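Local coordinates for uncharacterized protein (Legionella longbeachae NSW150, PDB 4JZA) that is a phosphoinositide phosphatase that probably removes the 3-phosphate of phosphatidylinositol 3-phosphate and is thought to act on lipid metabolism in the pathogen's interaction with its host, at residues Q485-L488 against V489-K493; A632-R635 against K636-S640; K790-F794 against S795-S799. All blocks are in the same frame, centred on the assembly; numbering follows the deposited sequence.

Contact 1: residues Q485-L488 against V489-K493; sequences QSLL and VTAKK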
loop_
_atom_site.group_PDB
_atom_site.type_symbol
_atom_site.label_atom_id
_atom_site.label_comp_id
_atom_site.label_asym_id
_atom_site.label_seq_id
_atom_site.Cartn_x
_atom_site.Cartn_y
_atom_site.Cartn_z
ATOM N N GLN A 485 -21.746 -28.389 -3.146
ATOM C CA GLN A 485 -22.829 -29.108 -3.809
ATOM C C GLN A 485 -23.086 -28.570 -5.212
ATOM O O GLN A 485 -23.169 -29.373 -6.134
ATOM C CB GLN A 485 -24.142 -29.120 -3.002
ATOM C CG GLN A 485 -24.041 -29.595 -1.541
ATOM C CD GLN A 485 -23.223 -30.869 -1.350
ATOM O OE1 GLN A 485 -23.165 -31.720 -2.234
ATOM N NE2 GLN A 485 -22.617 -31.017 -0.178
ATOM N N SER A 486 -23.201 -27.253 -5.403
ATOM C CA SER A 486 -23.509 -26.773 -6.752
ATOM C C SER A 486 -22.376 -27.168 -7.649
ATOM O O SER A 486 -22.624 -27.494 -8.818
ATOM C CB SER A 486 -23.672 -25.260 -6.917
ATOM O OG SER A 486 -23.937 -24.600 -5.717
ATOM N N LEU A 487 -21.140 -27.131 -7.130
ATOM C CA LEU A 487 -20.024 -27.502 -7.974
ATOM C C LEU A 487 -20.112 -28.996 -8.359
ATOM O O LEU A 487 -20.007 -29.317 -9.549
ATOM C CB LEU A 487 -18.684 -27.151 -7.363
ATOM C CG LEU A 487 -17.532 -26.968 -8.371
ATOM C CD1 LEU A 487 -16.214 -26.731 -7.687
ATOM C CD2 LEU A 487 -17.318 -28.168 -9.251
ATOM N N LEU A 488 -20.318 -29.896 -7.393
ATOM C CA LEU A 488 -20.548 -31.325 -7.724
ATOM C C LEU A 488 -21.721 -31.558 -8.693
ATOM O O LEU A 488 -21.615 -32.296 -9.670
ATOM C CB LEU A 488 -20.806 -32.148 -6.462
ATOM C CG LEU A 488 -19.533 -32.684 -5.850
ATOM C CD1 LEU A 488 -19.789 -33.166 -4.437
ATOM C CD2 LEU A 488 -18.950 -33.788 -6.710
ATOM N N VAL A 489 -22.844 -30.926 -8.413
ATOM C CA VAL A 489 -23.975 -31.077 -9.272
ATOM C C VAL A 489 -23.631 -30.602 -10.684
ATOM O O VAL A 489 -23.818 -31.350 -11.635
ATOM C CB VAL A 489 -25.202 -30.375 -8.672
ATOM C CG1 VAL A 489 -26.299 -30.215 -9.732
ATOM C CG2 VAL A 489 -25.671 -31.169 -7.458
ATOM N N THR A 490 -23.099 -29.394 -10.814
ATOM C CA THR A 490 -22.741 -28.839 -12.132
ATOM C C THR A 490 -21.697 -29.690 -12.855
ATOM O O THR A 490 -21.757 -29.888 -14.089
ATOM C CB THR A 490 -22.188 -27.413 -12.032
ATOM O OG1 THR A 490 -23.045 -26.603 -11.220
ATOM C CG2 THR A 490 -22.094 -26.772 -13.383
ATOM N N ALA A 491 -20.749 -30.213 -12.103
ATOM C CA ALA A 491 -19.654 -30.918 -12.734
ATOM C C ALA A 491 -20.003 -32.347 -13.094
ATOM O O ALA A 491 -19.444 -32.881 -14.037
ATOM C CB ALA A 491 -18.408 -30.868 -11.874
ATOM N N LYS A 492 -20.920 -32.975 -12.373
ATOM C CA LYS A 492 -21.379 -34.314 -12.780
ATOM C C LYS A 492 -22.003 -34.337 -14.167
ATOM O O LYS A 492 -21.754 -35.268 -14.946
ATOM C CB LYS A 492 -22.340 -34.913 -11.775
ATOM C CG LYS A 492 -21.603 -35.404 -10.544
ATOM C CD LYS A 492 -22.477 -36.224 -9.600
ATOM C CE LYS A 492 -22.326 -35.756 -8.163
ATOM N NZ LYS A 492 -22.188 -36.901 -7.238
ATOM N N LYS A 493 -22.761 -33.292 -14.498
ATOM C CA LYS A 493 -23.307 -33.152 -15.828
ATOM C C LYS A 493 -22.273 -33.456 -16.891
ATOM O O LYS A 493 -22.622 -33.925 -17.947
ATOM C CB LYS A 493 -23.831 -31.747 -16.050
ATOM C CG LYS A 493 -25.070 -31.336 -15.244
ATOM C CD LYS A 493 -25.439 -29.882 -15.621
ATOM C CE LYS A 493 -26.869 -29.447 -15.302
ATOM N NZ LYS A 493 -27.018 -28.925 -13.918
#
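Thr490 reaches back one helical turn to Ser486 with both backbone and side chain. The hydroxyl OG1 of Thr490 gives a hydrogen bond to Ser486 O at 2.6 Å, and Thr490 N gives another to the same oxygen at 2.8 Å; the two donors come from opposite faces of the carbonyl plane. With OG1 placed beside its own backbone N (chi1 -49°), the hydroxyl stands above the plane of the Ser486 carbonyl, 35° out of it. The other main-chain bonds are plain i to i+4 links within helix 482-492: Val489 N to Gln485 O (2.8 Å), Ala491 N to Leu487 O and Lys492 N to Leu488 O (2.9 Å).

Apolar contact is sparser. On the buried face the CD2 methyl of Leu487 rests against Ala491 CB at 3.9 Å, and this pair packs on Ile538 of helix 524-542. The aliphatic chain of Lys492 makes a looser approach, crossing Leu488 obliquely with its CE 4.2 Å from Leu488 CD2; both residues touch Gln509 of helix 501-513.

The turn is therefore amphipathic: leucine and alanine join it to its neighbours through van der Waals contact, while the threonine hydroxyl gives its proton to a carbonyl oxygen that already accepts the helical amide bond.

Contact 2: residues A632-R635 against K636-S640; sequences AEIR and KRLDS
Glu633 and Arg637 meet one turn apart on the side of helix 628-637 that faces helix 587-602. Glu633 OE2 accepts from Arg637 NE at 3.0 Å in a nearly straight salt bridge (166°), on the anti side of the carboxylate, tilted out of its plane but within that of the guanidinium. The two planes stand 82° apart, and one oxygen meets one nitrogen instead of forming a bidentate pair. Glutamate reaches it by a bend at chi2, while the arginine runs extended from CG to NE and carries its remaining nitrogens to Asp598 and Ser594 O. Next to this, Ile634 and Leu638 lie side by side and point the same way, CG2 to CD1 3.9 Å; Ile634 is buried against Tyr600 and Leu644.

The helix ends here in a Schellman motif. Asp639 takes positive phi (62°), its N bonds to Lys636 O at 2.9 Å, and Ser640 N bonds to Arg635 O, also at 2.9 Å; the chain then turns toward helix 643-652. Arg635 sends its guanidinium away from this turn to Glu623 and Glu628.

The solvent side is much looser. Lys636 is exposed and bends at chi3 over the preceding turn, bringing CE to 3.4 Å from Ala632 O but only to 4.4 Å from Ala632 CB. Its NZ stays 5.2 Å from Glu633 OE1, a separation at which any attraction is probably weak.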
loop_
_atom_site.group_PDB
_atom_site.type_symbol
_atom_site.label_atom_id
_atom_site.label_comp_id
_atom_site.label_asym_id
_atom_site.label_seq_id
_atom_site.Cartn_x
_atom_site.Cartn_y
_atom_site.Cartn_z
ATOM N N ALA A 632 7.479 -29.228 7.877
ATOM C CA ALA A 632 8.638 -29.887 8.505
ATOM C C ALA A 632 9.736 -30.278 7.520
ATOM O O ALA A 632 10.901 -30.140 7.795
ATOM C CB ALA A 632 8.186 -31.117 9.285
ATOM N N GLU A 633 9.351 -30.766 6.371
ATOM C CA GLU A 633 10.324 -31.078 5.353
ATOM C C GLU A 633 11.074 -29.832 4.880
ATOM O O GLU A 633 12.294 -29.866 4.707
ATOM C CB GLU A 633 9.617 -31.761 4.169
ATOM C CG GLU A 633 10.523 -32.113 2.982
ATOM C CD GLU A 633 11.579 -33.155 3.316
ATOM O OE1 GLU A 633 11.563 -33.694 4.440
ATOM O OE2 GLU A 633 12.418 -33.445 2.439
ATOM N N ILE A 634 10.350 -28.721 4.672
ATOM C CA ILE A 634 10.996 -27.474 4.248
ATOM C C ILE A 634 11.968 -27.002 5.323
ATOM O O ILE A 634 13.130 -26.637 5.020
ATOM C CB ILE A 634 9.997 -26.368 3.994
ATOM C CG1 ILE A 634 9.140 -26.729 2.781
ATOM C CG2 ILE A 634 10.732 -25.051 3.732
ATOM C CD1 ILE A 634 7.798 -26.017 2.720
ATOM N N ARG A 635 11.480 -27.000 6.573
ATOM C CA ARG A 635 12.275 -26.598 7.714
ATOM C C ARG A 635 13.563 -27.372 7.808
ATOM O O ARG A 635 14.608 -26.807 8.102
ATOM C CB ARG A 635 11.492 -26.732 9.022
ATOM C CG ARG A 635 10.576 -25.559 9.438
ATOM C CD ARG A 635 9.912 -25.920 10.757
ATOM N NE ARG A 635 8.468 -25.760 10.755
ATOM C CZ ARG A 635 7.591 -26.727 11.023
ATOM N NH1 ARG A 635 7.994 -27.947 11.279
ATOM N NH2 ARG A 635 6.278 -26.479 11.006
ATOM N N LYS A 636 13.492 -28.668 7.569
ATOM C CA LYS A 636 14.643 -29.518 7.763
ATOM C C LYS A 636 15.552 -29.406 6.554
ATOM O O LYS A 636 16.758 -29.302 6.684
ATOM C CB LYS A 636 14.208 -30.958 8.103
ATOM C CG LYS A 636 13.541 -31.024 9.502
ATOM C CD LYS A 636 13.131 -32.417 9.982
ATOM C CE LYS A 636 12.068 -33.072 9.096
ATOM N NZ LYS A 636 11.648 -34.394 9.635
ATOM N N ARG A 637 15.001 -29.329 5.365
ATOM C CA ARG A 637 15.863 -29.086 4.214
ATOM C C ARG A 637 16.734 -27.808 4.338
ATOM O O ARG A 637 17.885 -27.765 3.840
ATOM C CB ARG A 637 15.006 -29.000 2.956
ATOM C CG ARG A 637 14.567 -30.341 2.399
ATOM C CD ARG A 637 13.732 -30.059 1.177
ATOM N NE ARG A 637 13.044 -31.189 0.577
ATOM C CZ ARG A 637 12.541 -31.154 -0.644
ATOM N NH1 ARG A 637 12.694 -30.073 -1.382
ATOM N NH2 ARG A 637 11.906 -32.207 -1.144
ATOM N N LEU A 638 16.175 -26.770 4.969
ATOM C CA LEU A 638 16.887 -25.517 5.196
ATOM C C LEU A 638 17.630 -25.471 6.526
ATOM O O LEU A 638 18.308 -24.498 6.800
ATOM C CB LEU A 638 15.891 -24.358 5.141
ATOM C CG LEU A 638 15.264 -24.086 3.772
ATOM C CD1 LEU A 638 14.098 -23.136 3.907
ATOM C CD2 LEU A 638 16.287 -23.488 2.850
ATOM N N ASP A 639 17.464 -26.516 7.329
ATOM C CA ASP A 639 18.073 -26.696 8.616
ATOM C C ASP A 639 17.679 -25.628 9.623
ATOM O O ASP A 639 18.449 -25.349 10.521
ATOM C CB ASP A 639 19.620 -26.777 8.473
ATOM C CG ASP A 639 20.313 -27.526 9.645
ATOM O OD1 ASP A 639 19.709 -28.489 10.194
ATOM O OD2 ASP A 639 21.457 -27.136 10.007
ATOM N N SER A 640 16.489 -25.049 9.512
ATOM C CA SER A 640 16.130 -23.931 10.368
ATOM C C SER A 640 14.699 -24.093 10.799
ATOM O O SER A 640 13.854 -24.320 9.939
ATOM C CB SER A 640 16.304 -22.610 9.604
ATOM O OG SER A 640 16.117 -21.464 10.457
#

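Contact 3: residues K790-F794 against S795-S799; sequences KATTF and SEIVS
Glu796 slants across Thr793 at the start of helix 794-817, where Thr793 is the N-cap residue and Glu796 folds back on it. The arrangement is one half of a capping box: the carboxylate three residues into the helix accepts from the N-cap backbone, whereas the threonine side chain makes no capping bond in return. Glu796 OE1 takes Thr793 N at 2.9 Å with an angle of 159°, the donor approaching on the anti side and 29° out of the carboxylate plane. The same oxygen also receives a weak hydrogen bond from Thr793 OG1 at 2.9 Å, so OE1 is shared between a firm amide bond and a weak hydroxyl one. The glutamate gets there because CG sits beside its own backbone N (chi1 -78°) and the chain then runs extended back along the first turn. Its negative charge near the helix start would probably interact favourably with the helix dipole.

Thr792 and Ile797 meet at about a right angle, and only loosely, with OG1 of the threonine 4.2 Å from CG1 of the isoleucine. The Phe794 side chain starts away from the first turn; its ring makes an edge-to-face pair with Phe784 and touches Leu686 of helix 676-702, a helix that Val798 also packs on. Ser795 OG adds a hydrogen bond to Asn690 of that helix. Regular helical bonding begins with Ile797 N to Thr793 O at 3.0 Å and continues with Val798 N to Phe794 O at 2.8 Å.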
loop_
_atom_site.group_PDB
_atom_site.type_symbol
_atom_site.label_atom_id
_atom_site.label_comp_id
_atom_site.label_asym_id
_atom_site.label_seq_id
_atom_site.Cartn_x
_atom_site.Cartn_y
_atom_site.Cartn_z
ATOM N N LYS A 790 10.494 37.408 3.232
ATOM C CA LYS A 790 10.899 37.464 1.838
ATOM C C LYS A 790 12.024 36.454 1.712
ATOM O O LYS A 790 13.010 36.544 2.428
ATOM C CB LYS A 790 11.312 38.885 1.361
ATOM C CG LYS A 790 11.558 39.980 2.412
ATOM C CD LYS A 790 10.291 40.785 2.753
ATOM C CE LYS A 790 10.567 42.024 3.616
ATOM N NZ LYS A 790 10.532 41.727 5.082
ATOM N N ALA A 791 11.863 35.468 0.842
ATOM C CA ALA A 791 12.848 34.379 0.735
ATOM C C ALA A 791 14.242 34.898 0.344
ATOM O O ALA A 791 14.454 35.459 -0.755
ATOM C CB ALA A 791 12.395 33.298 -0.242
ATOM N N THR A 792 15.172 34.693 1.278
ATOM C CA THR A 792 16.526 35.180 1.176
ATOM C C THR A 792 17.418 33.996 1.470
ATOM O O THR A 792 17.055 33.212 2.293
ATOM C CB THR A 792 16.757 36.294 2.220
ATOM O OG1 THR A 792 16.263 35.861 3.483
ATOM C CG2 THR A 792 16.002 37.569 1.848
ATOM N N THR A 793 18.582 33.866 0.830
ATOM C CA THR A 793 19.437 32.668 1.023
ATOM C C THR A 793 20.026 32.550 2.424
ATOM O O THR A 793 20.323 33.522 3.066
ATOM C CB THR A 793 20.678 32.615 0.100
ATOM O OG1 THR A 793 20.535 33.535 -0.979
ATOM C CG2 THR A 793 20.939 31.171 -0.430
ATOM N N PHE A 794 20.228 31.329 2.857
ATOM C CA PHE A 794 21.092 31.059 3.996
ATOM C C PHE A 794 22.388 31.879 3.954
ATOM O O PHE A 794 22.732 32.517 4.949
ATOM C CB PHE A 794 21.368 29.560 4.108
ATOM C CG PHE A 794 20.338 28.819 4.914
ATOM C CD1 PHE A 794 19.053 29.347 5.108
ATOM C CD2 PHE A 794 20.638 27.579 5.465
ATOM C CE1 PHE A 794 18.101 28.664 5.839
ATOM C CE2 PHE A 794 19.703 26.907 6.208
ATOM C CZ PHE A 794 18.428 27.448 6.402
ATOM N N SER A 795 23.061 31.909 2.811
ATOM C CA SER A 795 24.283 32.688 2.660
ATOM C C SER A 795 24.056 34.205 2.913
ATOM O O SER A 795 24.929 34.894 3.412
ATOM C CB SER A 795 24.890 32.441 1.265
ATOM O OG SER A 795 25.434 31.127 1.158
ATOM N N GLU A 796 22.900 34.724 2.551
ATOM C CA GLU A 796 22.613 36.120 2.785
ATOM C C GLU A 796 22.335 36.405 4.251
ATOM O O GLU A 796 22.719 37.472 4.766
ATOM C CB GLU A 796 21.459 36.609 1.879
ATOM C CG GLU A 796 21.923 36.881 0.429
ATOM C CD GLU A 796 20.828 36.766 -0.670
ATOM O OE1 GLU A 796 19.707 36.232 -0.389
ATOM O OE2 GLU A 796 21.110 37.226 -1.830
ATOM N N ILE A 797 21.683 35.467 4.935
ATOM C CA ILE A 797 21.478 35.579 6.385
ATOM C C ILE A 797 22.787 35.410 7.120
ATOM O O ILE A 797 23.017 36.071 8.127
ATOM C CB ILE A 797 20.509 34.559 6.948
ATOM C CG1 ILE A 797 19.126 34.707 6.314
ATOM C CG2 ILE A 797 20.357 34.763 8.451
ATOM C CD1 ILE A 797 18.104 33.664 6.770
ATOM N N VAL A 798 23.633 34.514 6.648
ATOM C CA VAL A 798 24.960 34.391 7.222
ATOM C C VAL A 798 25.675 35.756 7.150
ATOM O O VAL A 798 26.189 36.249 8.165
ATOM C CB VAL A 798 25.780 33.310 6.510
ATOM C CG1 VAL A 798 27.250 33.348 6.918
ATOM C CG2 VAL A 798 25.212 31.963 6.823
ATOM N N SER A 799 25.705 36.339 5.959
ATOM C CA SER A 799 26.321 37.653 5.731
ATOM C C SER A 799 25.890 38.674 6.799
ATOM O O SER A 799 26.717 39.280 7.487
ATOM C CB SER A 799 25.925 38.187 4.351
ATOM O OG SER A 799 26.987 38.924 3.784
#

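All three contacts are local and successive along the chain, but they lie on separate elements. Contact 1 is partly buried, in a helix beside edge strand 462-465 of the large mixed sheet; contacts 2 and 3 are surface contacts. Contacts 1 and 3 sit on opposite sides of the chain's centre, their own centres about 79 Å apart; contact 2 is about 40 Å from contact 1, measured between centres. The chemistry changes with position along a helix: a neutral hydroxyl bond and aliphatic packing within the turns of contact 1, a salt bridge and C-terminal turn in contact 2, and a carboxylate at the N-terminus in contact 3.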